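Local structure of K5 lyase (Enterobacteria phage k1-5, 2X3H) at residues 350-355 with 366-371; 306-311 with 333-338; 316-321 with 346-351; 387-392 with 418-423; 376-381 with 403-408. The protein cleaves the K5 capsular polysaccharide (heparosan), a glycosaminoglycan, by a lyase (elimination) mechanism, probably as a trimeric tail spike of the phage. All blocks are in the same frame, centred on the assembly; numbering follows the deposited sequence.

How the interactions relate
All five contacts belong to one parallel beta-helix. Interactions 2 and 4 are rungs on the wall where subunits of the trimer meet, joined through the strand 363-369 used by interaction 1; interactions 3 and 5 are rungs of another wall and are only partly buried. Interaction 1 differs in kind: it crosses the interior between the two walls, is fully buried and has no hydrogen bond between its segments, whereas the other four are ladders of parallel strands. Interactions 1 and 3 share Ala350 and Thr351. Inward faces are largely apolar; outward faces carry leucines, then aspartate, serine and water in interaction 2, glutamate and histidine in interaction 4, and mostly polar side chains in interactions 3 and 5.

Interaction 1. Residues 350-355 with 366-371; sequences ATIARF and VFPSYS
Ile352 is the side chain that reaches across to 366-371, and every part of it finds something there. Its CB lies 3.8 Å from the phenol oxygen OH of Tyr370. The branch CG2 passes alongside Val366, 3.9 Å from that residue's CB and as far from its CG2, the two side chains sliding past each other in opposite directions. On the other branch, CG1 is held anti to the backbone N (chi1 -166°), and from there it comes to 4.0 Å from Val366 CB. The chain then runs on nearly straight to CD1, which presses on backbone: CD1 is 3.4 Å from Phe367 O and also touches the nitrogen of Pro368, with the proline CB a little farther away. A methyl thus sits against a peptide group, and no hydrogen bond passes between the two segments.

Beside it, Ala350 CB meets the Tyr370 ring at CE1, 3.6 Å away, approaching obliquely. The tyrosine hydroxyl is satisfied by the carbonyl oxygen of Gly374, so its polar end is accounted for while its carbons pack on alanine.

The touching parts run almost exactly opposite ways; the chain turns a corner at Ile352, and Pro368 and Ser369 are centres of inverse gamma turns. Ile352 points into the beta-helix interior, where Val333 and Met335 of strand 329-336 and Val375 of a loop also pack on it. Val366 and Pro368 are backed by strand 386-389, and Phe367 turns outward to meet Tyr363 of the second subunit edge-to-face.

Interaction 2. Residues 306-311 with 333-338; sequences VLVDYS and VLMSGC
The tight part of this contact is the face that carries Val308 and Met335. Val308 CG1 occupies the position between its backbone N and carbonyl carbon (chi1 55°), which pushes it onto the neighbouring methionine: CG1 to Met335 CB is 3.5 Å, closer than usual for two carbons. The two side chains lie side by side. Met335 then continues extended until its CE is 3.9 Å from Tyr310 CE2, and its SD stands obliquely to the ring, 5.4 Å from the centroid, a Met-aromatic contact. Cys338 SG also approaches this ring obliquely, 3.8 Å from Tyr310 CD2, and the tyrosine hydroxyl bonds to the carbonyl of His319.

Beneath these side chains the strands run parallel in register, Val306 beside Val333 through Asp309 beside Ser336, with four backbone hydrogen bonds. Val308 N to Leu334 O, at 2.8 Å, is nearly straight.

The other face is looser and wetter near its end. There a water spans Ser336 and Asp309, giving a proton to OD1 and accepting one from OG. A second water donates to both Ser336 OG and Val308 O. Asp309 OD1 also takes Ser311 N at 3.0 Å from above the carboxylate plane, an Asx turn, while OD2 receives Ser311 OG on its syn lone pair.

With Asn287 of the same chain and Tyr250 of the second subunit also bonding OD2, the carboxylate is held by several donors, which would probably favour its charged form at the subunit boundary.

Interaction 3. Residues 316-321 with 346-351; sequences RQAHGV and QRQTAT. Unlike the reference sequence in segment 346-351: Arg347 (reference Gly).
His319 and Thr351 stand side by side across a parallel pair of strands, the ring carbon CD2 of the histidine 3.8 Å from Thr351 CB. One position earlier on the opposite face, Ala318 CB comes to 3.5 Å from Thr349 O, the carbonyl just before its partner Ala350, with the amide carbon of Gln348 nearby. Gln317 and Thr349 form the next pair on the histidine face, the aliphatic Gln317 CG lying 3.6 Å from Thr349 OG1.

These side chains are set in place by four backbone bonds that alternate along the ladder, from Thr349 N to Arg316 O at the entrance to Gly320 N on Thr351 O at the corner. The third, Thr351 N to Ala318 O at 2.9 Å, arrives nearly in line with the carbonyl. That same oxygen takes a water which also binds Thr349 OG1 and Thr351 OG1, and another water joins Thr351 OG1 to His319 NE2.

Beyond the strands, Arg316 folds back, bent at chi2 and chi3 (-74° and -81°), and brings CD to 3.5 Å from Arg347 O. That carbonyl lies at the edge of the guanidinium, in its plane. Gln348 NE2 is held by the carbonyl of Ala315.

The imidazole of His319 is gripped at both nitrogens: ND1 bonds to the carbonyl of Tyr290 and, weakly, to Gln317 O, while NE2 meets both Arg354 NH1 and the water shared with Thr351. Polar partners at the two ends of the ring fix its rotation, so that it stands in a set orientation beside the threonine.

Interaction 4. Residues 387-392 with 418-423; sequences VEVKHP and NVVHAP
Val389 and Val420 meet diagonally on the inner face of two parallel strands. With CG1 of Val389 anti to the backbone N (chi1 178°), its CG2 lies beside that N and rests against Val420 CG1 at 4.0 Å, diagonally across the ladder. Val387 fills the next place along, its CB 4.4 Å from Val420 CG2, and Ala422, with only a methyl to offer, makes the shallow spot against Val389 CB. Ile376 and Leu398 finish this apolar patch from inside.

At the end of the strands the shape changes. Pro423 brings its ring up to the carbonyl of Val389, CD to O 3.4 Å. Lys390, bent at three successive torsions, curls its ammonium toward the same ring and slants past it, NZ being 3.7 Å from Pro423 CG. Outside this pair of segments, the ammonium also has a long, weak ion pair with Glu388 of the second subunit.

On the outer face Glu388 and His421 do not touch. One water sits between them, donating to Glu388 OE2 at 3.0 Å and lying in the plane of the imidazole at ND1. The other glutamate oxygen is held by Tyr363, and Phe386 and Tyr428 each meet the histidine ring edge-to-face.

Backbone bonds keep the strands in step, the straightest being Val387 N to Val419 O. Stacked valines facing inward and polar side chains facing the neighbouring subunits are what a rung of a parallel beta-helix looks like, here near the C-terminal end of the helical trunk of a trimeric tail spike.

Interaction 5. Residues 376-381 with 403-408; sequences ITFESG and STIDGA
The Phe378 ring lies against Ile405, whose CG2 is 4.1 Å from the ring atom CD2 and approaches obliquely. One face of the ring is covered by its own segment: CG2 of Ile376 sits 3.6 Å above the plane, shifted toward the rim. At the edge, close to the plane, comes the carbonyl oxygen of Gly407. Phe355 meets the ring with planes about 30° apart, and Val420 also packs against it.

The torsions of Phe378 and Ile405 fit together. Phe378 CG stands beside its backbone N (chi1 -67°), while Ile405 holds CG2 anti to its own N, and the two side chains run the same way out of the strands.

The opposite face is polar. Thr377 and Asp406 lie side by side, with Thr377 OG1 3.8 Å from Asp406 CB; the carboxylate oxygen OD2 is farther off.

Between the faces three nearly straight backbone bonds tie the short strands together: Ile376 N to Thr404 O, Asp406 N to Ile376 O at 2.8 Å, and Phe378 N to Asp406 O. The ladder stops at Gly407, whose positive phi (95°) turns the chain. With no side chain, this glycine brings its CA against Phe378 O, 3.4 Å away.

Parallel strands in register, with isoleucine beside isoleucine facing in and the polar pair threonine and aspartate facing out, mark this as a rung of a parallel beta-helix, with strand 349-355 as the neighbour of 376-378 on its other side.

Interaction 1. Residues 350-355 with 366-371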
# COMPACT_ATOMS: atom_id res chain seq x y z
N ALA A 350 9.30 -23.36 3.08
CA ALA A 350 8.78 -22.02 2.82
C ALA A 350 7.67 -21.70 3.82
O ALA A 350 6.84 -22.56 4.14
CB ALA A 350 8.24 -21.91 1.39
N THR A 351 7.66 -20.46 4.29
CA THR A 351 6.59 -19.96 5.15
C THR A 351 6.43 -18.47 4.85
O THR A 351 7.30 -17.68 5.20
CB THR A 351 6.97 -20.12 6.64
OG1 THR A 351 7.22 -21.50 6.94
CG2 THR A 351 5.83 -19.62 7.54
N ILE A 352 5.35 -18.06 4.19
CA ILE A 352 5.21 -16.64 3.82
C ILE A 352 4.83 -15.76 5.01
O ILE A 352 5.21 -14.57 5.07
CB ILE A 352 4.26 -16.44 2.60
CG1 ILE A 352 4.38 -15.03 2.02
CG2 ILE A 352 2.81 -16.74 2.97
CD1 ILE A 352 3.84 -14.91 0.61
N ALA A 353 4.09 -16.33 5.96
CA ALA A 353 3.74 -15.62 7.19
C ALA A 353 3.78 -16.63 8.34
O ALA A 353 3.12 -17.67 8.28
CB ALA A 353 2.35 -14.99 7.07
N ARG A 354 4.55 -16.30 9.37
CA ARG A 354 4.71 -17.18 10.54
C ARG A 354 4.28 -16.43 11.79
O ARG A 354 4.81 -15.36 12.07
CB ARG A 354 6.17 -17.64 10.66
CG ARG A 354 6.44 -18.50 11.88
CD ARG A 354 7.88 -19.04 11.86
NE ARG A 354 8.16 -19.90 13.01
CZ ARG A 354 9.28 -20.60 13.16
NH1 ARG A 354 10.22 -20.57 12.22
NH2 ARG A 354 9.45 -21.34 14.25
N PHE A 355 3.31 -17.00 12.51
CA PHE A 355 2.76 -16.38 13.70
C PHE A 355 3.32 -17.12 14.89
O PHE A 355 2.91 -18.24 15.20
CB PHE A 355 1.22 -16.38 13.63
CG PHE A 355 0.70 -15.62 12.43
CD1 PHE A 355 0.54 -16.25 11.21
CD2 PHE A 355 0.40 -14.27 12.52
CE1 PHE A 355 0.08 -15.54 10.09
CE2 PHE A 355 -0.05 -13.56 11.42
CZ PHE A 355 -0.21 -14.19 10.21
N VAL A 366 -1.04 -11.81 1.60
CA VAL A 366 0.13 -12.51 1.07
C VAL A 366 -0.07 -13.11 -0.31
O VAL A 366 -1.20 -13.47 -0.69
CB VAL A 366 0.59 -13.61 2.04
CG1 VAL A 366 0.90 -13.00 3.43
CG2 VAL A 366 -0.47 -14.70 2.15
N PHE A 367 1.05 -13.25 -1.03
CA PHE A 367 1.09 -13.77 -2.39
C PHE A 367 2.21 -14.82 -2.44
O PHE A 367 3.36 -14.48 -2.74
CB PHE A 367 1.44 -12.63 -3.37
CG PHE A 367 0.43 -11.52 -3.38
CD1 PHE A 367 0.54 -10.46 -2.50
CD2 PHE A 367 -0.63 -11.54 -4.28
CE1 PHE A 367 -0.41 -9.41 -2.51
CE2 PHE A 367 -1.56 -10.52 -4.30
CZ PHE A 367 -1.47 -9.46 -3.43
N PRO A 368 1.90 -16.09 -2.10
CA PRO A 368 2.88 -17.20 -2.16
C PRO A 368 3.09 -17.68 -3.60
O PRO A 368 2.63 -18.75 -4.00
CB PRO A 368 2.23 -18.28 -1.28
CG PRO A 368 0.73 -18.04 -1.47
CD PRO A 368 0.59 -16.53 -1.57
N SER A 369 3.79 -16.85 -4.37
CA SER A 369 4.06 -17.13 -5.79
C SER A 369 5.25 -18.08 -5.94
O SER A 369 6.30 -17.73 -6.48
CB SER A 369 4.29 -15.82 -6.54
OG SER A 369 3.15 -14.97 -6.38
N TYR A 370 5.07 -19.29 -5.42
CA TYR A 370 6.11 -20.31 -5.43
C TYR A 370 5.48 -21.69 -5.27
O TYR A 370 4.33 -21.81 -4.82
CB TYR A 370 7.13 -20.03 -4.32
CG TYR A 370 6.55 -19.98 -2.91
CD1 TYR A 370 6.20 -21.14 -2.24
CD2 TYR A 370 6.39 -18.76 -2.25
CE1 TYR A 370 5.69 -21.10 -0.95
CE2 TYR A 370 5.87 -18.70 -0.96
CZ TYR A 370 5.53 -19.87 -0.31
OH TYR A 370 5.03 -19.82 0.97
N SER A 371 6.24 -22.72 -5.62
CA SER A 371 5.70 -24.09 -5.63
C SER A 371 5.91 -24.91 -4.35
O SER A 371 5.25 -25.94 -4.15
CB SER A 371 6.22 -24.86 -6.85
OG SER A 371 7.62 -25.07 -6.76

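Interaction 2. Residues 306-311 with 333-338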
# COMPACT_ATOMS: atom_id res chain seq x y z
N VAL A 306 6.19 -5.66 0.74
CA VAL A 306 7.39 -6.45 1.02
C VAL A 306 7.60 -7.44 -0.12
O VAL A 306 6.74 -8.30 -0.35
CB VAL A 306 7.24 -7.22 2.35
CG1 VAL A 306 8.48 -8.10 2.61
CG2 VAL A 306 6.95 -6.25 3.51
N LEU A 307 8.71 -7.30 -0.85
CA LEU A 307 8.97 -8.18 -1.98
C LEU A 307 10.17 -9.03 -1.60
O LEU A 307 11.23 -8.51 -1.25
CB LEU A 307 9.27 -7.37 -3.26
CG LEU A 307 9.30 -8.16 -4.57
CD1 LEU A 307 9.11 -7.19 -5.71
CD2 LEU A 307 10.61 -8.96 -4.75
N VAL A 308 10.00 -10.34 -1.66
CA VAL A 308 11.10 -11.24 -1.26
C VAL A 308 11.30 -12.35 -2.29
O VAL A 308 10.35 -12.97 -2.74
CB VAL A 308 10.92 -11.76 0.19
CG1 VAL A 308 9.60 -12.43 0.38
CG2 VAL A 308 12.08 -12.68 0.62
N ASP A 309 12.56 -12.54 -2.69
CA ASP A 309 12.94 -13.62 -3.60
C ASP A 309 13.95 -14.53 -2.92
O ASP A 309 14.85 -14.04 -2.25
CB ASP A 309 13.57 -13.06 -4.87
CG ASP A 309 14.10 -14.15 -5.80
OD1 ASP A 309 13.39 -15.17 -5.97
OD2 ASP A 309 15.20 -13.99 -6.36
N TYR A 310 13.78 -15.84 -3.08
CA TYR A 310 14.72 -16.83 -2.54
C TYR A 310 15.43 -17.65 -3.63
O TYR A 310 16.14 -18.61 -3.31
CB TYR A 310 13.99 -17.78 -1.58
CG TYR A 310 13.79 -17.20 -0.19
CD1 TYR A 310 14.81 -17.25 0.74
CD2 TYR A 310 12.60 -16.58 0.17
CE1 TYR A 310 14.66 -16.71 2.01
CE2 TYR A 310 12.43 -16.05 1.43
CZ TYR A 310 13.47 -16.11 2.35
OH TYR A 310 13.34 -15.58 3.63
N SER A 311 15.24 -17.29 -4.89
CA SER A 311 15.72 -18.12 -6.03
C SER A 311 17.21 -18.43 -6.02
O SER A 311 17.63 -19.44 -6.59
CB SER A 311 15.34 -17.48 -7.37
OG SER A 311 16.06 -16.29 -7.57
N VAL A 333 2.74 -8.99 1.05
CA VAL A 333 3.98 -9.76 1.02
C VAL A 333 3.99 -10.61 -0.25
O VAL A 333 3.21 -11.56 -0.38
CB VAL A 333 4.11 -10.69 2.24
CG1 VAL A 333 5.47 -11.39 2.24
CG2 VAL A 333 3.92 -9.90 3.53
N LEU A 334 4.87 -10.27 -1.18
CA LEU A 334 5.01 -11.03 -2.42
C LEU A 334 6.29 -11.85 -2.30
O LEU A 334 7.39 -11.30 -2.23
CB LEU A 334 5.07 -10.07 -3.61
CG LEU A 334 5.34 -10.63 -5.02
CD1 LEU A 334 4.81 -12.02 -5.25
CD2 LEU A 334 4.95 -9.64 -6.13
N MET A 335 6.14 -13.17 -2.24
CA MET A 335 7.31 -14.04 -2.06
C MET A 335 7.42 -15.05 -3.20
O MET A 335 6.42 -15.64 -3.63
CB MET A 335 7.22 -14.74 -0.70
CG MET A 335 8.36 -15.71 -0.39
SD MET A 335 8.29 -16.12 1.36
CE MET A 335 8.96 -17.78 1.42
N SER A 336 8.63 -15.26 -3.70
CA SER A 336 8.83 -16.23 -4.76
C SER A 336 10.21 -16.85 -4.66
O SER A 336 10.98 -16.49 -3.79
CB SER A 336 8.63 -15.57 -6.13
OG SER A 336 9.68 -14.67 -6.43
N GLY A 337 10.50 -17.82 -5.53
CA GLY A 337 11.83 -18.42 -5.55
C GLY A 337 12.03 -19.58 -4.59
O GLY A 337 13.17 -19.95 -4.29
N CYS A 338 10.93 -20.17 -4.12
CA CYS A 338 11.00 -21.36 -3.26
C CYS A 338 10.33 -22.55 -3.93
O CYS A 338 9.08 -22.64 -3.92
CB CYS A 338 10.28 -21.11 -1.92
SG CYS A 338 10.90 -19.73 -0.95
O HOH W 1 9.24 -12.22 -5.39
O HOH W 2 11.83 -15.16 -8.08

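Interaction 3. Residues 316-321 with 346-351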
# COMPACT_ATOMS: atom_id res chain seq x y z
N ARG A 316 17.74 -22.56 4.43
CA ARG A 316 17.11 -23.87 4.63
C ARG A 316 15.66 -23.73 5.07
O ARG A 316 14.86 -24.64 4.89
CB ARG A 316 17.89 -24.67 5.67
CG ARG A 316 19.29 -25.01 5.19
CD ARG A 316 19.21 -26.10 4.13
NE ARG A 316 19.09 -27.42 4.76
CZ ARG A 316 20.05 -27.96 5.51
NH1 ARG A 316 21.18 -27.29 5.72
NH2 ARG A 316 19.88 -29.15 6.06
N GLN A 317 15.35 -22.58 5.68
CA GLN A 317 13.99 -22.26 6.09
C GLN A 317 13.67 -20.84 5.64
O GLN A 317 14.06 -19.86 6.28
CB GLN A 317 13.86 -22.35 7.61
CG GLN A 317 14.08 -23.75 8.18
CD GLN A 317 14.22 -23.74 9.69
OE1 GLN A 317 14.78 -22.80 10.27
NE2 GLN A 317 13.73 -24.79 10.34
N ALA A 318 12.97 -20.73 4.51
CA ALA A 318 12.68 -19.45 3.90
C ALA A 318 11.39 -18.87 4.46
O ALA A 318 10.36 -19.55 4.48
CB ALA A 318 12.58 -19.60 2.38
N HIS A 319 11.46 -17.62 4.93
CA HIS A 319 10.28 -16.92 5.48
C HIS A 319 10.03 -15.58 4.78
O HIS A 319 10.97 -14.89 4.38
CB HIS A 319 10.45 -16.61 6.97
CG HIS A 319 10.60 -17.82 7.84
ND1 HIS A 319 11.79 -18.51 7.96
CD2 HIS A 319 9.72 -18.43 8.66
CE1 HIS A 319 11.64 -19.49 8.84
NE2 HIS A 319 10.38 -19.48 9.26
N GLY A 320 8.75 -15.19 4.70
CA GLY A 320 8.38 -13.87 4.22
C GLY A 320 8.45 -12.92 5.41
O GLY A 320 9.46 -12.21 5.59
N VAL A 321 7.40 -12.94 6.24
CA VAL A 321 7.35 -12.12 7.46
C VAL A 321 7.05 -13.01 8.67
O VAL A 321 6.22 -13.91 8.59
CB VAL A 321 6.25 -11.01 7.35
CG1 VAL A 321 6.22 -10.16 8.62
CG2 VAL A 321 6.47 -10.15 6.12
N GLN A 346 19.81 -28.40 -1.43
CA GLN A 346 19.35 -28.89 -0.13
C GLN A 346 17.88 -28.60 0.06
O GLN A 346 17.34 -27.70 -0.58
CB GLN A 346 20.13 -28.18 0.98
CG GLN A 346 21.63 -28.40 0.93
CD GLN A 346 22.41 -27.42 1.79
OE1 GLN A 346 21.93 -26.34 2.13
NE2 GLN A 346 23.65 -27.79 2.14
N ARG A 347 17.22 -29.33 0.95
CA ARG A 347 15.79 -29.11 1.18
C ARG A 347 15.57 -27.73 1.75
O ARG A 347 16.35 -27.26 2.58
CB ARG A 347 15.22 -30.16 2.14
CG ARG A 347 15.38 -31.60 1.65
CD ARG A 347 14.32 -32.52 2.27
NE ARG A 347 13.00 -32.30 1.67
CZ ARG A 347 12.05 -31.53 2.19
NH1 ARG A 347 12.26 -30.90 3.34
NH2 ARG A 347 10.88 -31.39 1.56
N GLN A 348 14.51 -27.06 1.31
CA GLN A 348 14.20 -25.72 1.80
C GLN A 348 12.70 -25.60 2.05
O GLN A 348 11.89 -25.78 1.13
CB GLN A 348 14.66 -24.67 0.79
CG GLN A 348 14.30 -23.24 1.14
CD GLN A 348 14.59 -22.31 -0.01
OE1 GLN A 348 13.78 -22.18 -0.93
NE2 GLN A 348 15.75 -21.67 0.01
N THR A 349 12.32 -25.33 3.29
CA THR A 349 10.91 -25.06 3.58
C THR A 349 10.58 -23.61 3.30
O THR A 349 11.46 -22.74 3.27
CB THR A 349 10.57 -25.35 5.04
OG1 THR A 349 11.37 -24.53 5.89
CG2 THR A 349 10.81 -26.83 5.35
N ALA A 350 9.30 -23.36 3.08
CA ALA A 350 8.78 -22.02 2.82
C ALA A 350 7.67 -21.70 3.82
O ALA A 350 6.84 -22.56 4.14
CB ALA A 350 8.24 -21.91 1.39
N THR A 351 7.66 -20.46 4.29
CA THR A 351 6.59 -19.96 5.15
C THR A 351 6.43 -18.47 4.85
O THR A 351 7.30 -17.68 5.20
CB THR A 351 6.97 -20.12 6.64
OG1 THR A 351 7.22 -21.50 6.94
CG2 THR A 351 5.83 -19.62 7.54
O HOH W 3 10.02 -21.95 6.14
O HOH W 4 8.32 -21.60 9.45

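Interaction 4. Residues 387-392 with 418-423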
# COMPACT_ATOMS: atom_id res chain seq x y z
N VAL A 387 -5.37 -14.16 7.80
CA VAL A 387 -4.49 -14.15 6.63
C VAL A 387 -5.35 -14.15 5.38
O VAL A 387 -6.20 -15.03 5.21
CB VAL A 387 -3.52 -15.36 6.60
CG1 VAL A 387 -2.78 -15.42 5.27
CG2 VAL A 387 -2.53 -15.29 7.76
N GLU A 388 -5.14 -13.17 4.51
CA GLU A 388 -5.73 -13.18 3.18
C GLU A 388 -4.69 -13.56 2.16
O GLU A 388 -3.75 -12.81 1.92
CB GLU A 388 -6.32 -11.81 2.82
CG GLU A 388 -7.52 -11.45 3.65
CD GLU A 388 -8.34 -10.38 2.96
OE1 GLU A 388 -7.95 -9.20 3.03
OE2 GLU A 388 -9.36 -10.75 2.34
N VAL A 389 -4.85 -14.75 1.58
CA VAL A 389 -4.02 -15.22 0.48
C VAL A 389 -4.60 -14.60 -0.78
O VAL A 389 -5.58 -15.11 -1.34
CB VAL A 389 -4.01 -16.76 0.43
CG1 VAL A 389 -3.18 -17.27 -0.75
CG2 VAL A 389 -3.48 -17.33 1.75
N LYS A 390 -4.04 -13.46 -1.20
CA LYS A 390 -4.65 -12.65 -2.26
C LYS A 390 -4.48 -13.26 -3.65
O LYS A 390 -5.32 -13.05 -4.53
CB LYS A 390 -4.11 -11.22 -2.24
CG LYS A 390 -4.41 -10.45 -0.95
CD LYS A 390 -5.69 -9.64 -1.03
CE LYS A 390 -6.91 -10.53 -0.92
NZ LYS A 390 -7.44 -10.91 -2.26
N HIS A 391 -3.39 -13.99 -3.84
CA HIS A 391 -3.28 -14.87 -4.99
C HIS A 391 -2.63 -16.18 -4.53
O HIS A 391 -1.64 -16.16 -3.81
CB HIS A 391 -2.50 -14.25 -6.15
CG HIS A 391 -2.63 -15.04 -7.41
ND1 HIS A 391 -3.49 -14.70 -8.44
CD2 HIS A 391 -2.06 -16.21 -7.78
CE1 HIS A 391 -3.42 -15.62 -9.39
NE2 HIS A 391 -2.56 -16.54 -9.01
N PRO A 392 -3.23 -17.31 -4.91
CA PRO A 392 -2.76 -18.60 -4.40
C PRO A 392 -1.57 -19.22 -5.14
O PRO A 392 -1.24 -20.39 -4.90
CB PRO A 392 -4.00 -19.49 -4.58
CG PRO A 392 -4.62 -18.97 -5.83
CD PRO A 392 -4.42 -17.46 -5.77
N ASN A 418 -7.85 -18.54 14.49
CA ASN A 418 -7.15 -17.96 13.35
C ASN A 418 -8.04 -18.17 12.12
O ASN A 418 -8.95 -19.00 12.15
CB ASN A 418 -5.76 -18.60 13.17
CG ASN A 418 -4.80 -18.25 14.30
OD1 ASN A 418 -4.75 -17.10 14.75
ND2 ASN A 418 -4.03 -19.25 14.77
N VAL A 419 -7.78 -17.43 11.04
CA VAL A 419 -8.65 -17.48 9.86
C VAL A 419 -7.79 -17.33 8.61
O VAL A 419 -6.85 -16.52 8.60
CB VAL A 419 -9.70 -16.35 9.89
CG1 VAL A 419 -10.49 -16.29 8.56
CG2 VAL A 419 -10.63 -16.50 11.10
N VAL A 420 -8.10 -18.11 7.58
CA VAL A 420 -7.44 -17.95 6.27
C VAL A 420 -8.48 -17.85 5.16
O VAL A 420 -9.36 -18.71 5.07
CB VAL A 420 -6.51 -19.14 5.97
CG1 VAL A 420 -5.82 -18.97 4.61
CG2 VAL A 420 -5.48 -19.30 7.09
N HIS A 421 -8.39 -16.80 4.33
CA HIS A 421 -9.21 -16.68 3.11
C HIS A 421 -8.33 -16.75 1.87
O HIS A 421 -7.21 -16.24 1.87
CB HIS A 421 -9.91 -15.33 3.07
CG HIS A 421 -11.01 -15.17 4.07
ND1 HIS A 421 -11.90 -14.12 4.02
CD2 HIS A 421 -11.38 -15.93 5.13
CE1 HIS A 421 -12.76 -14.23 5.02
NE2 HIS A 421 -12.47 -15.32 5.70
N ALA A 422 -8.86 -17.34 0.79
CA ALA A 422 -8.23 -17.30 -0.54
C ALA A 422 -9.32 -16.98 -1.56
O ALA A 422 -9.89 -17.89 -2.18
CB ALA A 422 -7.59 -18.63 -0.86
N PRO A 423 -9.61 -15.68 -1.73
CA PRO A 423 -10.76 -15.25 -2.55
C PRO A 423 -10.72 -15.76 -4.02
O PRO A 423 -11.77 -16.07 -4.56
CB PRO A 423 -10.73 -13.72 -2.46
CG PRO A 423 -9.94 -13.43 -1.18
CD PRO A 423 -8.91 -14.53 -1.12
O HOH W 5 -11.99 -12.21 2.19

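Interaction 5. Residues 376-381 with 403-408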
# COMPACT_ATOMS: atom_id res chain seq x y z
N ILE A 376 1.42 -20.87 5.33
CA ILE A 376 1.16 -20.22 6.63
C ILE A 376 1.54 -21.12 7.79
O ILE A 376 1.26 -22.33 7.75
CB ILE A 376 -0.33 -19.83 6.76
CG1 ILE A 376 -0.75 -18.90 5.63
CG2 ILE A 376 -0.61 -19.13 8.09
CD1 ILE A 376 -2.26 -18.88 5.37
N THR A 377 2.17 -20.55 8.83
CA THR A 377 2.39 -21.28 10.09
C THR A 377 1.76 -20.52 11.25
O THR A 377 2.13 -19.37 11.51
CB THR A 377 3.89 -21.49 10.38
OG1 THR A 377 4.47 -22.34 9.38
CG2 THR A 377 4.07 -22.12 11.76
N PHE A 378 0.79 -21.16 11.90
CA PHE A 378 0.18 -20.65 13.12
C PHE A 378 0.74 -21.51 14.25
O PHE A 378 0.43 -22.70 14.32
CB PHE A 378 -1.35 -20.84 13.11
CG PHE A 378 -2.08 -20.02 12.08
CD1 PHE A 378 -1.99 -18.63 12.08
CD2 PHE A 378 -2.91 -20.64 11.17
CE1 PHE A 378 -2.69 -17.87 11.16
CE2 PHE A 378 -3.62 -19.88 10.24
CZ PHE A 378 -3.51 -18.50 10.23
N GLU A 379 1.55 -20.93 15.13
CA GLU A 379 2.10 -21.72 16.23
C GLU A 379 1.03 -21.94 17.30
O GLU A 379 -0.00 -21.27 17.31
CB GLU A 379 3.40 -21.11 16.78
CG GLU A 379 4.47 -21.02 15.70
CD GLU A 379 5.88 -20.75 16.20
OE1 GLU A 379 6.09 -20.45 17.40
OE2 GLU A 379 6.79 -20.83 15.34
N SER A 380 1.26 -22.90 18.19
CA SER A 380 0.15 -23.42 18.98
C SER A 380 -0.57 -22.42 19.89
O SER A 380 -1.76 -22.59 20.18
CB SER A 380 0.56 -24.69 19.73
OG SER A 380 1.27 -24.36 20.89
N GLY A 381 0.12 -21.37 20.32
CA GLY A 381 -0.51 -20.38 21.21
C GLY A 381 -1.08 -19.17 20.48
O GLY A 381 -1.57 -18.24 21.11
N SER A 403 0.21 -29.44 4.33
CA SER A 403 1.35 -28.55 4.61
C SER A 403 1.09 -27.07 4.36
O SER A 403 1.81 -26.21 4.90
CB SER A 403 2.57 -28.99 3.79
OG SER A 403 3.01 -30.25 4.24
N THR A 404 0.07 -26.76 3.57
CA THR A 404 -0.20 -25.36 3.23
C THR A 404 -0.45 -24.51 4.47
O THR A 404 0.11 -23.41 4.61
CB THR A 404 -1.40 -25.23 2.26
OG1 THR A 404 -1.15 -26.05 1.09
CG2 THR A 404 -1.61 -23.77 1.84
N ILE A 405 -1.27 -25.03 5.38
CA ILE A 405 -1.52 -24.36 6.65
C ILE A 405 -1.00 -25.23 7.79
O ILE A 405 -1.63 -26.23 8.13
CB ILE A 405 -3.03 -24.06 6.85
CG1 ILE A 405 -3.57 -23.21 5.70
CG2 ILE A 405 -3.27 -23.40 8.20
CD1 ILE A 405 -5.07 -23.14 5.67
N ASP A 406 0.14 -24.85 8.36
CA ASP A 406 0.69 -25.56 9.50
C ASP A 406 0.06 -24.95 10.75
O ASP A 406 0.12 -23.74 10.94
CB ASP A 406 2.21 -25.42 9.51
CG ASP A 406 2.87 -26.28 10.57
OD1 ASP A 406 2.15 -27.08 11.20
OD2 ASP A 406 4.10 -26.17 10.75
N GLY A 407 -0.55 -25.77 11.59
CA GLY A 407 -1.25 -25.25 12.76
C GLY A 407 -2.73 -25.06 12.46
O GLY A 407 -3.39 -24.22 13.07
N ALA A 408 -3.25 -25.86 11.54
CA ALA A 408 -4.65 -25.72 11.13
C ALA A 408 -5.64 -25.92 12.29
O ALA A 408 -6.77 -25.40 12.24
CB ALA A 408 -4.98 -26.65 9.98
O HOH W 6 2.79 -24.01 6.12